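Local structure of glutathione s-transferase I (Zea mays, 1AXD) at residues Glu66-Cys71 and Val100-Tyr105. The protein catalyses the conjugation of glutathione to electrophilic compounds, a reaction by which maize detoxifies herbicides. Numbering follows the deposited sequence.
Sequences ESRAIC and VEANQY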
ATOM      1  N   GLU A  66      -3.280  -8.484   5.911  1.00 19.16           N
ATOM      2  CA  GLU A  66      -2.503  -7.421   5.267  1.00 16.50           C
ATOM      3  C   GLU A  66      -1.921  -6.631   6.408  1.00 17.03           C
ATOM      4  O   GLU A  66      -2.657  -5.963   7.112  1.00 18.47           O
ATOM      5  CB  GLU A  66      -3.345  -6.536   4.336  1.00 15.95           C
ATOM      6  CG  GLU A  66      -3.520  -7.092   2.930  1.00 14.36           C
ATOM      7  CD  GLU A  66      -2.219  -7.157   2.144  1.00 18.51           C
ATOM      8  OE1 GLU A  66      -1.288  -6.376   2.432  1.00 21.02           O
ATOM      9  OE2 GLU A  66      -2.123  -7.981   1.216  1.00 20.57           O
ATOM     10  N   SER A  67      -0.613  -6.748   6.611  1.00 18.17           N
ATOM     11  CA  SER A  67       0.078  -6.087   7.703  1.00 17.62           C
ATOM     12  C   SER A  67      -0.283  -4.647   7.950  1.00 17.02           C
ATOM     13  O   SER A  67      -0.664  -4.318   9.064  1.00 22.33           O
ATOM     14  CB  SER A  67       1.598  -6.268   7.563  1.00 17.48           C
ATOM     15  OG  SER A  67       2.095  -5.733   6.349  1.00 13.81           O
ATOM     16  N   ARG A  68      -0.233  -3.794   6.935  1.00 14.22           N
ATOM     17  CA  ARG A  68      -0.550  -2.392   7.160  1.00 14.01           C
ATOM     18  C   ARG A  68      -1.977  -2.147   7.569  1.00 18.98           C
ATOM     19  O   ARG A  68      -2.229  -1.208   8.308  1.00 22.73           O
ATOM     20  CB  ARG A  68      -0.123  -1.551   5.969  1.00  8.56           C
ATOM     21  CG  ARG A  68       1.382  -1.643   5.748  1.00 10.55           C
ATOM     22  CD  ARG A  68       1.824  -1.181   4.369  1.00 11.29           C
ATOM     23  NE  ARG A  68       3.233  -1.492   4.126  1.00 16.32           N
ATOM     24  CZ  ARG A  68       3.678  -2.623   3.584  1.00 16.28           C
ATOM     25  NH1 ARG A  68       2.826  -3.563   3.219  1.00 18.77           N
ATOM     26  NH2 ARG A  68       4.984  -2.814   3.409  1.00 19.50           N
ATOM     27  N   ALA A  69      -2.905  -3.004   7.154  1.00 21.26           N
ATOM     28  CA  ALA A  69      -4.297  -2.839   7.562  1.00 19.21           C
ATOM     29  C   ALA A  69      -4.382  -3.189   9.033  1.00 19.17           C
ATOM     30  O   ALA A  69      -5.009  -2.456   9.779  1.00 23.08           O
ATOM     31  CB  ALA A  69      -5.222  -3.726   6.728  1.00 15.17           C
ATOM     32  N   ILE A  70      -3.724  -4.271   9.449  1.00 15.86           N
ATOM     33  CA  ILE A  70      -3.713  -4.700  10.853  1.00 17.46           C
ATOM     34  C   ILE A  70      -3.117  -3.644  11.750  1.00 19.50           C
ATOM     35  O   ILE A  70      -3.519  -3.532  12.895  1.00 22.86           O
ATOM     36  CB  ILE A  70      -2.905  -6.003  11.030  1.00 18.01           C
ATOM     37  CG1 ILE A  70      -3.589  -7.149  10.267  1.00 13.59           C
ATOM     38  CG2 ILE A  70      -2.750  -6.341  12.531  1.00 17.01           C
ATOM     39  CD1 ILE A  70      -2.764  -8.400  10.170  1.00  3.65           C
ATOM     40  N   CYS A  71      -2.166  -2.881  11.219  1.00 21.74           N
ATOM     41  CA  CYS A  71      -1.501  -1.813  11.946  1.00 18.18           C
ATOM     42  C   CYS A  71      -2.442  -0.662  12.195  1.00 18.61           C
ATOM     43  O   CYS A  71      -2.552  -0.228  13.320  1.00 29.33           O
ATOM     44  CB  CYS A  71      -0.257  -1.326  11.173  1.00 22.75           C
ATOM     45  SG  CYS A  71       1.066  -2.561  10.857  1.00 22.03           S
ATOM     46  N   VAL A 100       4.550   5.745   1.176  1.00 21.35           N
ATOM     47  CA  VAL A 100       5.942   5.835   0.732  1.00 20.04           C
ATOM     48  C   VAL A 100       6.746   4.653   1.249  1.00 23.03           C
ATOM     49  O   VAL A 100       7.530   4.097   0.499  1.00 27.05           O
ATOM     50  CB  VAL A 100       6.610   7.150   1.197  1.00 19.92           C
ATOM     51  CG1 VAL A 100       8.115   7.126   0.871  1.00 12.33           C
ATOM     52  CG2 VAL A 100       5.926   8.362   0.523  1.00 15.59           C
ATOM     53  N   GLU A 101       6.559   4.278   2.514  1.00 19.16           N
ATOM     54  CA  GLU A 101       7.265   3.138   3.099  1.00 12.74           C
ATOM     55  C   GLU A 101       7.082   1.927   2.260  1.00 17.25           C
ATOM     56  O   GLU A 101       8.050   1.257   1.944  1.00 20.20           O
ATOM     57  CB  GLU A 101       6.719   2.843   4.492  1.00  6.61           C
ATOM     58  CG  GLU A 101       7.255   1.569   5.121  1.00 13.35           C
ATOM     59  CD  GLU A 101       6.290   0.394   5.014  1.00 18.35           C
ATOM     60  OE1 GLU A 101       5.099   0.545   5.385  1.00 23.37           O
ATOM     61  OE2 GLU A 101       6.727  -0.688   4.568  1.00 17.63           O
ATOM     62  N   ALA A 102       5.844   1.673   1.860  1.00 16.49           N
ATOM     63  CA  ALA A 102       5.510   0.498   1.078  1.00 16.62           C
ATOM     64  C   ALA A 102       5.933   0.556  -0.323  1.00 15.81           C
ATOM     65  O   ALA A 102       6.501  -0.391  -0.807  1.00 16.42           O
ATOM     66  CB  ALA A 102       3.982   0.220   1.185  1.00 16.04           C
ATOM     67  N   ASN A 103       5.701   1.677  -0.979  1.00 20.17           N
ATOM     68  CA  ASN A 103       6.023   1.829  -2.393  1.00 19.92           C
ATOM     69  C   ASN A 103       7.354   2.411  -2.730  1.00 21.76           C
ATOM     70  O   ASN A 103       7.673   2.515  -3.906  1.00 23.82           O
ATOM     71  CB  ASN A 103       4.934   2.680  -3.044  1.00 21.86           C
ATOM     72  CG  ASN A 103       3.543   2.226  -2.665  1.00 22.85           C
ATOM     73  OD1 ASN A 103       2.690   3.033  -2.368  1.00 32.26           O
ATOM     74  ND2 ASN A 103       3.317   0.922  -2.677  1.00 28.63           N
ATOM     75  N   GLN A 104       8.140   2.777  -1.722  1.00 22.72           N
ATOM     76  CA  GLN A 104       9.438   3.395  -1.950  1.00 16.07           C
ATOM     77  C   GLN A 104      10.549   2.767  -1.179  1.00 13.86           C
ATOM     78  O   GLN A 104      11.441   2.185  -1.769  1.00 17.07           O
ATOM     79  CB  GLN A 104       9.356   4.867  -1.566  1.00 19.47           C
ATOM     80  CG  GLN A 104      10.066   5.785  -2.493  1.00 27.33           C
ATOM     81  CD  GLN A 104       9.392   5.873  -3.836  1.00 29.87           C
ATOM     82  OE1 GLN A 104       8.186   6.050  -3.923  1.00 26.91           O
ATOM     83  NE2 GLN A 104      10.180   5.769  -4.896  1.00 27.72           N
ATOM     84  N   TYR A 105      10.498   2.884   0.141  1.00 13.80           N
ATOM     85  CA  TYR A 105      11.539   2.370   1.025  1.00 14.85           C
ATOM     86  C   TYR A 105      11.647   0.893   1.006  1.00 17.68           C
ATOM     87  O   TYR A 105      12.638   0.368   0.517  1.00 20.86           O
ATOM     88  CB  TYR A 105      11.251   2.869   2.435  1.00 20.72           C
ATOM     89  CG  TYR A 105      12.317   2.628   3.469  1.00 20.38           C
ATOM     90  CD1 TYR A 105      13.337   3.557   3.676  1.00 21.35           C
ATOM     91  CD2 TYR A 105      12.256   1.522   4.305  1.00 21.30           C
ATOM     92  CE1 TYR A 105      14.256   3.393   4.694  1.00 24.34           C
ATOM     93  CE2 TYR A 105      13.173   1.346   5.325  1.00 23.86           C
ATOM     94  CZ  TYR A 105      14.169   2.281   5.518  1.00 22.29           C
ATOM     95  OH  TYR A 105      15.071   2.104   6.536  1.00 23.60           O
TER
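Arg68 and Glu101 meet in a two-pronged, side-on salt bridge that spans the gap between two helices whose backbones stay well apart, 9.1 Å between Arg68 CA and Ala102 CA. Arg68 NE donates to Glu101 OE1 at 3.0 Å, and Arg68 NH2 donates to Glu101 OE2, also at 3.0 Å; both bonds are nearly straight. Each oxygen is approached on its syn side, somewhat out of the carboxylate plane, and the guanidinium and carboxylate lie only 13° from coplanar. Arg68 reaches this far because its chain runs extended from CG to NE, after leaving the helix with CG anti to the carbonyl carbon (chi1 -61°). Glu101 comes from the opposite direction, CG anti to its backbone N (chi1 173°), and bends at chi2 to present both oxygens. The methyl of Ala102 lies over one face of the guanidinium, off toward its rim, with Ala102 CB 3.5 Å from Arg68 NE. Paired bonds at the edge and a methyl on the face thus limit rotation of the group. Were Arg68 replaced by an alanine, the buried Glu101 carboxylate would probably lose both donors of the bridge, and the Ala102 methyl the flat group it packs against. Glu101 OE2 is also hydrogen-bonded by Thr106 OG1, and Arg16 NE forms a long, weak ion pair with it. Next to Arg68, Glu66 at the N-cap position and Ser67 hydrogen-bond the backbone of the bound peptide, so the bridge borders the ligand site. In the fold, it ties the start of helix 67-78, which follows strand 62-65 of the thioredoxin-like N-terminal domain, to the middle of the long helix 88-122 of the helical domain; helix 14-24 flanks it, and Glu99 of the second subunit packs on Arg68.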